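Aminotransferase (Streptomyces pactum, PDB 4ZM4) is a pyridoxal-phosphate-dependent enzyme of the class-III aminotransferase family. Local coordinates at residues 390-403 and 410-422. The protein carries 1 engineered substitution. Sequence-based numbering, arbitrary orientation.
Sequences LAALVDFPRHRRLQ and GVYFHPNALEPWF
Q403 makes the direct hydrogen bond between 390-403 and 410-422: its NE2 donates to F413 O at 2.8 Å, approaching nearly along the C=O axis although the N-H...O angle is only 136°. Chi1 of 100° brings CG within 3.3 Å of P415 CA, and a bend at chi2 swings the amide to the F413 carbonyl. Water 1 donates to P415 O, accepts from A417 N and bonds weakly to F396 O; water 2 lies between H399 NE2 and W421 NE1; water 3 donates to Q403 O and V411 O and accepts from F413 N.

Among the flat groups, the H399 ring carries A417 CB over one face, a CH-pi contact 3.8 Å from the centroid, and meets F413 obliquely, planes 57° apart. F396 receives L418 CD1 at its edge, 3.8 Å from CZ. N416 OD1 lies there too, 3.4 Å from CE1, while accepting from L418 N in an Asx turn. P415 CB sits over one face of the R400 guanidinium.

Apolar packing continues through V394 CG1 on A417 CB (3.7 Å) and L390 CD2 on L418 CD2 (3.6 Å).

The loop between strands 411-412 and 421-422, whose E419 touches P3B, packs on helix 396-408, L390 of helix 387-393 and V394 between them. This is packing within the C-terminal part of the class-III aminotransferase fold, with helix 429-444 against L402 and F413 and strand 368-373 against V394.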
ATOM      1  N   LEU B 390     -20.883 -11.827 -20.843  1.00 25.69           N
ATOM      2  CA  LEU B 390     -19.883 -12.901 -20.763  1.00 24.72           C
ATOM      3  C   LEU B 390     -20.219 -13.896 -19.683  1.00 25.12           C
ATOM      4  O   LEU B 390     -20.151 -15.110 -19.905  1.00 24.98           O
ATOM      5  CB  LEU B 390     -18.485 -12.338 -20.522  1.00 26.19           C
ATOM      6  CG  LEU B 390     -17.345 -13.321 -20.181  1.00 27.00           C
ATOM      7  CD1 LEU B 390     -17.129 -14.360 -21.281  1.00 26.35           C
ATOM      8  CD2 LEU B 390     -16.070 -12.539 -19.935  1.00 26.44           C
ATOM      9  N   ALA B 391     -20.594 -13.391 -18.513  1.00 24.08           N
ATOM     10  CA  ALA B 391     -20.933 -14.269 -17.382  1.00 24.54           C
ATOM     11  C   ALA B 391     -22.040 -15.219 -17.729  1.00 22.61           C
ATOM     12  O   ALA B 391     -22.061 -16.335 -17.254  1.00 21.45           O
ATOM     13  CB  ALA B 391     -21.308 -13.450 -16.143  1.00 24.57           C
ATOM     14  N   ALA B 392     -22.951 -14.774 -18.592  1.00 23.15           N
ATOM     15  CA  ALA B 392     -24.135 -15.566 -18.920  1.00 22.25           C
ATOM     16  C   ALA B 392     -23.790 -16.784 -19.755  1.00 22.15           C
ATOM     17  O   ALA B 392     -24.500 -17.749 -19.711  1.00 22.49           O
ATOM     18  CB  ALA B 392     -25.180 -14.711 -19.623  1.00 21.97           C
ATOM     19  N   LEU B 393     -22.708 -16.732 -20.519  1.00 24.84           N
ATOM     20  CA  LEU B 393     -22.286 -17.861 -21.363  1.00 25.04           C
ATOM     21  C   LEU B 393     -21.526 -18.922 -20.610  1.00 26.31           C
ATOM     22  O   LEU B 393     -21.371 -20.055 -21.103  1.00 30.93           O
ATOM     23  CB  LEU B 393     -21.380 -17.374 -22.491  1.00 26.02           C
ATOM     24  CG  LEU B 393     -21.919 -16.256 -23.419  1.00 28.46           C
ATOM     25  CD1 LEU B 393     -20.863 -15.852 -24.439  1.00 30.24           C
ATOM     26  CD2 LEU B 393     -23.186 -16.687 -24.130  1.00 27.95           C
ATOM     27  N   VAL B 394     -21.098 -18.590 -19.396  1.00 25.28           N
ATOM     28  CA  VAL B 394     -20.063 -19.358 -18.708  1.00 24.78           C
ATOM     29  C   VAL B 394     -20.641 -20.380 -17.741  1.00 23.92           C
ATOM     30  O   VAL B 394     -21.626 -20.134 -17.071  1.00 28.12           O
ATOM     31  CB  VAL B 394     -19.079 -18.426 -17.972  1.00 25.27           C
ATOM     32  CG1 VAL B 394     -18.132 -19.220 -17.089  1.00 26.00           C
ATOM     33  CG2 VAL B 394     -18.289 -17.607 -18.968  1.00 23.93           C
ATOM     34  N   ASP B 395     -20.031 -21.550 -17.715  1.00 23.34           N
ATOM     35  CA  ASP B 395     -20.414 -22.622 -16.817  1.00 23.33           C
ATOM     36  C   ASP B 395     -19.465 -22.616 -15.627  1.00 21.90           C
ATOM     37  O   ASP B 395     -18.434 -23.296 -15.633  1.00 21.80           O
ATOM     38  CB  ASP B 395     -20.331 -23.970 -17.561  1.00 24.83           C
ATOM     39  CG  ASP B 395     -20.878 -25.138 -16.741  1.00 26.20           C
ATOM     40  OD1 ASP B 395     -21.001 -25.004 -15.511  1.00 24.58           O
ATOM     41  OD2 ASP B 395     -21.182 -26.183 -17.352  1.00 26.96           O
ATOM     42  N   PHE B 396     -19.798 -21.834 -14.606  1.00 23.65           N
ATOM     43  CA  PHE B 396     -18.890 -21.613 -13.452  1.00 23.60           C
ATOM     44  C   PHE B 396     -18.573 -22.862 -12.646  1.00 24.61           C
ATOM     45  O   PHE B 396     -17.408 -23.083 -12.310  1.00 30.91           O
ATOM     46  CB  PHE B 396     -19.388 -20.468 -12.561  1.00 22.87           C
ATOM     47  CG  PHE B 396     -19.204 -19.109 -13.177  1.00 23.89           C
ATOM     48  CD1 PHE B 396     -17.979 -18.473 -13.141  1.00 25.48           C
ATOM     49  CD2 PHE B 396     -20.250 -18.484 -13.849  1.00 25.35           C
ATOM     50  CE1 PHE B 396     -17.796 -17.225 -13.735  1.00 26.99           C
ATOM     51  CE2 PHE B 396     -20.075 -17.243 -14.448  1.00 25.99           C
ATOM     52  CZ  PHE B 396     -18.851 -16.611 -14.383  1.00 27.09           C
ATOM     53  N   PRO B 397     -19.573 -23.682 -12.320  1.00 24.91           N
ATOM     54  CA  PRO B 397     -19.242 -24.901 -11.572  1.00 26.30           C
ATOM     55  C   PRO B 397     -18.315 -25.852 -12.317  1.00 27.88           C
ATOM     56  O   PRO B 397     -17.418 -26.427 -11.694  1.00 28.32           O
ATOM     57  CB  PRO B 397     -20.606 -25.557 -11.341  1.00 26.32           C
ATOM     58  CG  PRO B 397     -21.566 -24.394 -11.324  1.00 25.89           C
ATOM     59  CD  PRO B 397     -21.024 -23.419 -12.330  1.00 25.88           C
ATOM     60  N   ARG B 398     -18.511 -26.008 -13.627  1.00 29.19           N
ATOM     61  CA  ARG B 398     -17.610 -26.850 -14.413  1.00 30.34           C
ATOM     62  C   ARG B 398     -16.213 -26.240 -14.507  1.00 30.88           C
ATOM     63  O   ARG B 398     -15.237 -26.963 -14.418  1.00 34.54           O
ATOM     64  CB  ARG B 398     -18.136 -27.144 -15.812  1.00 31.99           C
ATOM     65  CG  ARG B 398     -18.923 -28.436 -15.917  1.00 31.45           C
ATOM     66  CD  ARG B 398     -19.289 -28.809 -17.357  1.00 31.90           C
ATOM     67  NE  ARG B 398     -20.087 -30.029 -17.386  1.00 31.06           N
ATOM     68  CZ  ARG B 398     -21.374 -30.102 -17.088  1.00 29.94           C
ATOM     69  NH1 ARG B 398     -22.078 -29.019 -16.805  1.00 31.37           N
ATOM     70  NH2 ARG B 398     -21.967 -31.280 -17.087  1.00 31.94           N
ATOM     71  N   HIS B 399     -16.106 -24.926 -14.651  1.00 29.19           N
ATOM     72  CA  HIS B 399     -14.782 -24.312 -14.682  1.00 28.91           C
ATOM     73  C   HIS B 399     -14.025 -24.519 -13.365  1.00 27.35           C
ATOM     74  O   HIS B 399     -12.871 -24.929 -13.395  1.00 25.48           O
ATOM     75  CB  HIS B 399     -14.827 -22.822 -15.061  1.00 28.90           C
ATOM     76  CG  HIS B 399     -13.560 -22.355 -15.685  1.00 26.28           C
ATOM     77  ND1 HIS B 399     -13.318 -22.492 -17.030  1.00 28.06           N
ATOM     78  CD2 HIS B 399     -12.437 -21.826 -15.148  1.00 24.82           C
ATOM     79  CE1 HIS B 399     -12.111 -22.030 -17.309  1.00 27.55           C
ATOM     80  NE2 HIS B 399     -11.555 -21.620 -16.182  1.00 25.98           N
ATOM     81  N   ARG B 400     -14.693 -24.297 -12.227  1.00 26.34           N
ATOM     82  CA  ARG B 400     -14.109 -24.594 -10.916  1.00 24.73           C
ATOM     83  C   ARG B 400     -13.615 -26.016 -10.866  1.00 24.51           C
ATOM     84  O   ARG B 400     -12.545 -26.310 -10.313  1.00 27.44           O
ATOM     85  CB  ARG B 400     -15.109 -24.363  -9.767  1.00 26.53           C
ATOM     86  CG  ARG B 400     -15.406 -22.905  -9.448  1.00 28.72           C
ATOM     87  CD  ARG B 400     -16.102 -22.671  -8.109  1.00 31.25           C
ATOM     88  NE  ARG B 400     -15.109 -22.452  -7.047  1.00 39.34           N
ATOM     89  CZ  ARG B 400     -14.388 -21.335  -6.871  1.00 46.22           C
ATOM     90  NH1 ARG B 400     -14.528 -20.277  -7.681  1.00 47.21           N
ATOM     91  NH2 ARG B 400     -13.515 -21.266  -5.875  1.00 51.88           N
ATOM     92  N   ARG B 401     -14.407 -26.917 -11.417  1.00 25.49           N
ATOM     93  CA  ARG B 401     -14.091 -28.341 -11.353  1.00 26.83           C
ATOM     94  C   ARG B 401     -12.890 -28.606 -12.228  1.00 27.00           C
ATOM     95  O   ARG B 401     -11.922 -29.246 -11.795  1.00 30.98           O
ATOM     96  CB  ARG B 401     -15.308 -29.156 -11.790  1.00 27.97           C
ATOM     97  CG  ARG B 401     -15.300 -30.626 -11.413  1.00 28.76           C
ATOM     98  CD  ARG B 401     -16.683 -31.107 -11.031  1.00 27.82           C
ATOM     99  NE  ARG B 401     -17.768 -30.895 -11.960  1.00 28.07           N
ATOM    100  CZ  ARG B 401     -17.975 -31.559 -13.083  1.00 28.00           C
ATOM    101  NH1 ARG B 401     -17.079 -32.438 -13.539  1.00 30.87           N
ATOM    102  NH2 ARG B 401     -19.057 -31.307 -13.780  1.00 25.71           N
ATOM    103  N   LEU B 402     -12.879 -27.996 -13.410  1.00 26.38           N
ATOM    104  CA  LEU B 402     -11.703 -28.043 -14.301  1.00 24.60           C
ATOM    105  C   LEU B 402     -10.409 -27.551 -13.650  1.00 23.67           C
ATOM    106  O   LEU B 402      -9.349 -28.139 -13.873  1.00 24.17           O
ATOM    107  CB  LEU B 402     -11.955 -27.245 -15.577  1.00 24.42           C
ATOM    108  CG  LEU B 402     -10.890 -27.341 -16.658  1.00 25.44           C
ATOM    109  CD1 LEU B 402     -10.868 -28.749 -17.241  1.00 27.68           C
ATOM    110  CD2 LEU B 402     -11.131 -26.308 -17.750  1.00 25.92           C
ATOM    111  N   GLN B 403     -10.458 -26.494 -12.847  1.00 23.42           N
ATOM    112  CA  GLN B 403      -9.199 -25.987 -12.300  1.00 24.41           C
ATOM    113  C   GLN B 403      -8.637 -26.858 -11.170  1.00 24.84           C
ATOM    114  O   GLN B 403      -7.425 -26.976 -11.063  1.00 24.03           O
ATOM    115  CB  GLN B 403      -9.234 -24.468 -11.937  1.00 24.11           C
ATOM    116  CG  GLN B 403      -9.436 -24.070 -10.492  1.00 24.12           C
ATOM    117  CD  GLN B 403      -8.333 -24.420  -9.511  1.00 20.67           C
ATOM    118  OE1 GLN B 403      -8.622 -25.017  -8.506  1.00 23.15           O
ATOM    119  NE2 GLN B 403      -7.128 -23.974  -9.741  1.00 20.38           N
ATOM    120  N   GLY B 410      -0.780 -30.413 -12.358  1.00 24.48           N
ATOM    121  CA  GLY B 410       0.400 -29.548 -12.262  1.00 22.98           C
ATOM    122  C   GLY B 410       0.318 -28.244 -13.015  1.00 23.27           C
ATOM    123  O   GLY B 410       1.335 -27.698 -13.431  1.00 23.27           O
ATOM    124  N   VAL B 411      -0.897 -27.724 -13.193  1.00 24.46           N
ATOM    125  CA  VAL B 411      -1.117 -26.413 -13.828  1.00 23.48           C
ATOM    126  C   VAL B 411      -2.089 -25.621 -12.944  1.00 22.81           C
ATOM    127  O   VAL B 411      -3.198 -26.084 -12.688  1.00 21.87           O
ATOM    128  CB  VAL B 411      -1.694 -26.574 -15.245  1.00 23.55           C
ATOM    129  CG1 VAL B 411      -2.075 -25.220 -15.866  1.00 25.07           C
ATOM    130  CG2 VAL B 411      -0.698 -27.300 -16.138  1.00 22.98           C
ATOM    131  N   TYR B 412      -1.674 -24.435 -12.493  1.00 20.35           N
ATOM    132  CA  TYR B 412      -2.536 -23.578 -11.709  1.00 18.62           C
ATOM    133  C   TYR B 412      -3.045 -22.391 -12.510  1.00 19.49           C
ATOM    134  O   TYR B 412      -2.255 -21.592 -13.006  1.00 19.08           O
ATOM    135  CB  TYR B 412      -1.833 -23.062 -10.452  1.00 17.57           C
ATOM    136  CG  TYR B 412      -2.699 -22.138  -9.637  1.00 17.35           C
ATOM    137  CD1 TYR B 412      -3.714 -22.630  -8.847  1.00 17.24           C
ATOM    138  CD2 TYR B 412      -2.538 -20.753  -9.695  1.00 18.15           C
ATOM    139  CE1 TYR B 412      -4.547 -21.795  -8.108  1.00 16.62           C
ATOM    140  CE2 TYR B 412      -3.371 -19.900  -8.964  1.00 17.11           C
ATOM    141  CZ  TYR B 412      -4.371 -20.433  -8.171  1.00 17.24           C
ATOM    142  OH  TYR B 412      -5.187 -19.605  -7.432  1.00 16.52           O
ATOM    143  N   PHE B 413      -4.374 -22.247 -12.555  1.00 19.20           N
ATOM    144  CA  PHE B 413      -5.013 -20.987 -12.865  1.00 19.40           C
ATOM    145  C   PHE B 413      -6.110 -20.714 -11.814  1.00 18.98           C
ATOM    146  O   PHE B 413      -6.480 -21.617 -11.104  1.00 17.93           O
ATOM    147  CB  PHE B 413      -5.550 -20.972 -14.306  1.00 19.93           C
ATOM    148  CG  PHE B 413      -6.436 -22.124 -14.649  1.00 20.89           C
ATOM    149  CD1 PHE B 413      -7.786 -22.054 -14.400  1.00 21.52           C
ATOM    150  CD2 PHE B 413      -5.929 -23.271 -15.204  1.00 21.43           C
ATOM    151  CE1 PHE B 413      -8.611 -23.115 -14.697  1.00 22.47           C
ATOM    152  CE2 PHE B 413      -6.753 -24.331 -15.521  1.00 22.08           C
ATOM    153  CZ  PHE B 413      -8.102 -24.257 -15.272  1.00 21.76           C
ATOM    154  N   HIS B 414      -6.624 -19.479 -11.742  1.00 19.47           N
ATOM    155  CA  HIS B 414      -7.670 -19.110 -10.773  1.00 19.98           C
ATOM    156  C   HIS B 414      -8.992 -19.842 -11.120  1.00 19.51           C
ATOM    157  O   HIS B 414      -9.358 -19.921 -12.283  1.00 18.46           O
ATOM    158  CB  HIS B 414      -7.897 -17.605 -10.775  1.00 21.10           C
ATOM    159  CG  HIS B 414      -8.672 -17.096  -9.601  1.00 23.96           C
ATOM    160  ND1 HIS B 414     -10.020 -17.325  -9.428  1.00 23.61           N
ATOM    161  CD2 HIS B 414      -8.293 -16.316  -8.563  1.00 26.37           C
ATOM    162  CE1 HIS B 414     -10.430 -16.755  -8.318  1.00 23.40           C
ATOM    163  NE2 HIS B 414      -9.409 -16.110  -7.786  1.00 25.51           N
ATOM    164  N   PRO B 415      -9.700 -20.367 -10.111  1.00 19.42           N
ATOM    165  CA  PRO B 415     -10.923 -21.136 -10.357  1.00 20.15           C
ATOM    166  C   PRO B 415     -12.098 -20.385 -10.956  1.00 20.19           C
ATOM    167  O   PRO B 415     -12.988 -21.034 -11.521  1.00 21.31           O
ATOM    168  CB  PRO B 415     -11.332 -21.655  -8.974  1.00 20.08           C
ATOM    169  CG  PRO B 415     -10.399 -21.044  -7.999  1.00 20.28           C
ATOM    170  CD  PRO B 415      -9.211 -20.520  -8.731  1.00 19.66           C
ATOM    171  N   ASN B 416     -12.127 -19.068 -10.800  1.00 17.97           N
ATOM    172  CA  ASN B 416     -13.152 -18.250 -11.376  1.00 18.41           C
ATOM    173  C   ASN B 416     -12.800 -18.010 -12.842  1.00 19.54           C
ATOM    174  O   ASN B 416     -11.741 -17.492 -13.169  1.00 22.10           O
ATOM    175  CB  ASN B 416     -13.270 -16.931 -10.614  1.00 18.83           C
ATOM    176  CG  ASN B 416     -14.425 -16.078 -11.086  1.00 20.31           C
ATOM    177  OD1 ASN B 416     -14.924 -16.220 -12.210  1.00 19.77           O
ATOM    178  ND2 ASN B 416     -14.869 -15.198 -10.235  1.00 22.25           N
ATOM    179  N   ALA B 417     -13.700 -18.372 -13.736  1.00 19.57           N
ATOM    180  CA  ALA B 417     -13.420 -18.267 -15.159  1.00 19.86           C
ATOM    181  C   ALA B 417     -13.122 -16.833 -15.632  1.00 19.08           C
ATOM    182  O   ALA B 417     -12.429 -16.637 -16.625  1.00 19.52           O
ATOM    183  CB  ALA B 417     -14.592 -18.855 -15.944  1.00 19.61           C
ATOM    184  N   LEU B 418     -13.683 -15.847 -14.950  1.00 19.29           N
ATOM    185  CA  LEU B 418     -13.504 -14.442 -15.305  1.00 18.55           C
ATOM    186  C   LEU B 418     -12.165 -13.857 -14.858  1.00 18.98           C
ATOM    187  O   LEU B 418     -11.823 -12.750 -15.250  1.00 21.74           O
ATOM    188  CB  LEU B 418     -14.622 -13.614 -14.698  1.00 18.83           C
ATOM    189  CG  LEU B 418     -16.048 -14.000 -15.120  1.00 18.22           C
ATOM    190  CD1 LEU B 418     -17.043 -13.283 -14.248  1.00 18.77           C
ATOM    191  CD2 LEU B 418     -16.298 -13.675 -16.569  1.00 18.68           C
ATOM    192  N   GLU B 419     -11.389 -14.585 -14.069  1.00 19.52           N
ATOM    193  CA  GLU B 419     -10.071 -14.119 -13.669  1.00 21.80           C
ATOM    194  C   GLU B 419      -9.014 -14.492 -14.722  1.00 21.18           C
ATOM    195  O   GLU B 419      -8.852 -15.649 -15.061  1.00 19.68           O
ATOM    196  CB  GLU B 419      -9.692 -14.705 -12.322  1.00 25.63           C
ATOM    197  CG  GLU B 419     -10.549 -14.184 -11.174  1.00 28.22           C
ATOM    198  CD  GLU B 419     -10.294 -12.732 -10.865  1.00 29.56           C
ATOM    199  OE1 GLU B 419      -9.290 -12.159 -11.340  1.00 33.57           O
ATOM    200  OE2 GLU B 419     -11.123 -12.134 -10.157  1.00 38.45           O
ATOM    201  N   PRO B 420      -8.276 -13.501 -15.225  1.00 21.32           N
ATOM    202  CA  PRO B 420      -7.389 -13.769 -16.346  1.00 21.52           C
ATOM    203  C   PRO B 420      -6.136 -14.609 -16.005  1.00 21.05           C
ATOM    204  O   PRO B 420      -5.771 -14.743 -14.833  1.00 21.81           O
ATOM    205  CB  PRO B 420      -7.001 -12.361 -16.808  1.00 21.44           C
ATOM    206  CG  PRO B 420      -7.083 -11.521 -15.582  1.00 21.91           C
ATOM    207  CD  PRO B 420      -8.199 -12.096 -14.766  1.00 21.57           C
ATOM    208  N   TRP B 421      -5.550 -15.218 -17.041  1.00 19.91           N
ATOM    209  CA  TRP B 421      -4.177 -15.752 -17.033  1.00 19.95           C
ATOM    210  C   TRP B 421      -3.208 -14.621 -17.385  1.00 21.43           C
ATOM    211  O   TRP B 421      -3.507 -13.765 -18.248  1.00 23.23           O
ATOM    212  CB  TRP B 421      -4.025 -16.814 -18.144  1.00 19.98           C
ATOM    213  CG  TRP B 421      -4.895 -18.048 -18.037  1.00 19.44           C
ATOM    214  CD1 TRP B 421      -5.894 -18.286 -17.146  1.00 20.28           C
ATOM    215  CD2 TRP B 421      -4.853 -19.192 -18.900  1.00 20.72           C
ATOM    216  NE1 TRP B 421      -6.463 -19.504 -17.394  1.00 19.83           N
ATOM    217  CE2 TRP B 421      -5.827 -20.087 -18.455  1.00 21.14           C
ATOM    218  CE3 TRP B 421      -4.068 -19.548 -20.006  1.00 20.69           C
ATOM    219  CZ2 TRP B 421      -6.047 -21.319 -19.084  1.00 22.02           C
ATOM    220  CZ3 TRP B 421      -4.293 -20.748 -20.624  1.00 20.93           C
ATOM    221  CH2 TRP B 421      -5.255 -21.630 -20.158  1.00 21.95           C
ATOM    222  N   PHE B 422      -2.027 -14.648 -16.793  1.00 21.93           N
ATOM    223  CA  PHE B 422      -0.979 -13.647 -17.037  1.00 21.41           C
ATOM    224  C   PHE B 422       0.310 -14.306 -17.527  1.00 22.01           C
ATOM    225  O   PHE B 422       1.209 -14.624 -16.737  1.00 21.04           O
ATOM    226  CB  PHE B 422      -0.683 -12.891 -15.743  1.00 21.49           C
ATOM    227  CG  PHE B 422      -1.815 -12.026 -15.284  1.00 21.97           C
ATOM    228  CD1 PHE B 422      -2.743 -12.499 -14.394  1.00 20.93           C
ATOM    229  CD2 PHE B 422      -1.941 -10.718 -15.738  1.00 21.41           C
ATOM    230  CE1 PHE B 422      -3.749 -11.680 -13.930  1.00 21.65           C
ATOM    231  CE2 PHE B 422      -2.965  -9.920 -15.288  1.00 19.72           C
ATOM    232  CZ  PHE B 422      -3.872 -10.397 -14.386  1.00 19.21           C
TER
HETATM  233  O   HOH W   1     -15.480 -20.392 -12.375  1.00 27.69           O
HETATM  234  O   HOH W   2      -9.523 -19.797 -16.711  1.00 22.78           O
HETATM  235  O   HOH W   3      -5.585 -25.001 -12.020  1.00 22.28           O